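PDB 3H4L: DNA mismatch repair protein PMS1 from Saccharomyces cerevisiae, which binds ATP through its N-terminal GHKL-type ATPase domain and takes part in DNA mismatch repair in the nucleus. Local coordinates for residues Y181-A186 with S219-G224. Sequence-based numbering, arbitrary orientation.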
loop_
_atom_site.group_PDB
_atom_site.type_symbol
_atom_site.label_atom_id
_atom_site.label_comp_id
_atom_site.label_asym_id
_atom_site.label_seq_id
_atom_site.Cartn_x
_atom_site.Cartn_y
_atom_site.Cartn_z
ATOM N N TYR B 181 11.374 9.424 -8.228
ATOM C CA TYR B 181 12.613 9.385 -7.475
ATOM C C TYR B 181 13.194 7.971 -7.433
ATOM O O TYR B 181 14.408 7.778 -7.497
ATOM C CB TYR B 181 12.366 9.862 -6.045
ATOM C CG TYR B 181 12.293 11.365 -5.847
ATOM C CD1 TYR B 181 13.451 12.141 -5.845
ATOM C CD2 TYR B 181 11.068 11.998 -5.589
ATOM C CE1 TYR B 181 13.399 13.499 -5.584
ATOM C CE2 TYR B 181 11.005 13.352 -5.328
ATOM C CZ TYR B 181 12.175 14.102 -5.323
ATOM O OH TYR B 181 12.125 15.458 -5.042
ATOM N N ALA B 182 12.317 6.979 -7.329
ATOM C CA ALA B 182 12.750 5.589 -7.233
ATOM C C ALA B 182 13.290 4.999 -8.525
ATOM O O ALA B 182 14.174 4.140 -8.500
ATOM C CB ALA B 182 11.603 4.726 -6.722
ATOM N N ILE B 183 12.763 5.436 -9.659
ATOM C CA ILE B 183 13.245 4.882 -10.906
ATOM C C ILE B 183 14.650 5.355 -11.272
ATOM O O ILE B 183 15.443 4.588 -11.816
ATOM C CB ILE B 183 12.280 5.191 -12.049
ATOM C CG1 ILE B 183 10.948 4.492 -11.781
ATOM C CG2 ILE B 183 12.868 4.727 -13.372
ATOM C CD1 ILE B 183 9.896 4.776 -12.811
ATOM N N ILE B 184 14.979 6.603 -10.957
ATOM C CA ILE B 184 16.294 7.117 -11.302
ATOM C C ILE B 184 17.356 6.864 -10.240
ATOM O O ILE B 184 18.538 6.763 -10.557
ATOM C CB ILE B 184 16.246 8.626 -11.572
ATOM C CG1 ILE B 184 17.560 9.088 -12.216
ATOM C CG2 ILE B 184 16.025 9.376 -10.274
ATOM C CD1 ILE B 184 17.801 8.544 -13.625
ATOM N N ASN B 185 16.947 6.758 -8.984
ATOM C CA ASN B 185 17.908 6.538 -7.910
ATOM C C ASN B 185 18.199 5.074 -7.588
ATOM O O ASN B 185 17.764 4.536 -6.567
ATOM C CB ASN B 185 17.462 7.287 -6.661
ATOM C CG ASN B 185 17.545 8.787 -6.838
ATOM O OD1 ASN B 185 18.634 9.355 -6.905
ATOM N ND2 ASN B 185 16.392 9.438 -6.931
ATOM N N ALA B 186 18.968 4.463 -8.484
ATOM C CA ALA B 186 19.389 3.075 -8.389
ATOM C C ALA B 186 20.180 2.782 -7.113
ATOM O O ALA B 186 20.010 1.737 -6.489
ATOM C CB ALA B 186 20.235 2.737 -9.602
ATOM N N SER B 219 9.854 -3.068 -11.029
ATOM C CA SER B 219 9.347 -3.174 -9.668
ATOM C C SER B 219 8.217 -2.169 -9.496
ATOM O O SER B 219 7.139 -2.493 -8.999
ATOM C CB SER B 219 10.450 -2.850 -8.659
ATOM O OG SER B 219 11.573 -3.680 -8.860
ATOM N N VAL B 220 8.477 -0.947 -9.935
ATOM C CA VAL B 220 7.534 0.147 -9.810
ATOM C C VAL B 220 6.325 0.082 -10.740
ATOM O O VAL B 220 5.305 0.701 -10.459
ATOM C CB VAL B 220 8.292 1.505 -9.987
ATOM C CG1 VAL B 220 7.328 2.646 -10.244
ATOM C CG2 VAL B 220 9.127 1.788 -8.739
ATOM N N PHE B 221 6.415 -0.669 -11.832
ATOM C CA PHE B 221 5.291 -0.742 -12.764
ATOM C C PHE B 221 4.938 -2.147 -13.233
ATOM O O PHE B 221 4.288 -2.313 -14.266
ATOM C CB PHE B 221 5.572 0.129 -13.982
ATOM C CG PHE B 221 5.502 1.603 -13.708
ATOM C CD1 PHE B 221 4.277 2.229 -13.514
ATOM C CD2 PHE B 221 6.661 2.373 -13.672
ATOM C CE1 PHE B 221 4.209 3.599 -13.295
ATOM C CE2 PHE B 221 6.600 3.743 -13.453
ATOM C CZ PHE B 221 5.373 4.356 -13.265
ATOM N N GLY B 222 5.367 -3.149 -12.469
ATOM C CA GLY B 222 5.081 -4.529 -12.813
ATOM C C GLY B 222 5.664 -4.933 -14.151
ATOM O O GLY B 222 6.381 -4.151 -14.785
ATOM N N ALA B 223 5.341 -6.155 -14.578
ATOM C CA ALA B 223 5.814 -6.715 -15.842
ATOM C C ALA B 223 5.339 -5.928 -17.060
ATOM O O ALA B 223 5.959 -5.978 -18.125
ATOM C CB ALA B 223 5.373 -8.163 -15.959
ATOM N N GLY B 224 4.235 -5.209 -16.912
ATOM C CA GLY B 224 3.740 -4.423 -18.026
ATOM C C GLY B 224 4.589 -3.176 -18.179
ATOM O O GLY B 224 4.580 -2.525 -19.224
#
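Ile183 reaches across to Phe221 and Val220 with the last carbon of its longer branch, and the contact between 181-186 and 219-224 is wholly apolar. CD1 of Ile183 meets the phenylalanine at the ring edge, close to the ring plane, 3.5 Å from CE2 of Phe221. The two side chains run at about a right angle to each other. Two torsions put the methyl there: CG1 lies anti to the carbonyl carbon (chi1 -64°), and the branch is then fully extended (chi2 177°), which carries CD1 well out from the helix. The same methyl also packs on Val220, with CD1 of Ile183 4.2 Å from CG1 of Val220. That CG1 in turn sits over one face of the Phe221 ring, offset toward its rim, so the ring has a valine methyl on a face and an isoleucine methyl at its edge. The other valine methyl, CG2 of Val220, lies 4.3 Å from CB of Ala182, one residue before Ile183.

In the fold, this is where the C-terminal end of helix 167-184, which packs through Tyr181 on helix 26-39 of the GHKL-type ATPase fold, meets helix 213-221 near its C-terminal end. Phe317 of the second, four-stranded sheet, probably that of the S5-like domain, touches both Ile183 and Phe221, while Tyr286 and Phe284 of the neighbouring strand pack on Ile183 and Phe221 respectively.

Polar bonds finish helix 167-184. Tyr181 O accepts twice from Asn185, from its backbone N and from ND2, the latter bond being 2.6 Å between ND2 of Asn185 and O of Tyr181. Asn185 then centres an inverse gamma turn. On the other helix, the carbonyl O of Val220 is hydrogen-bonded to His78 of the second subunit.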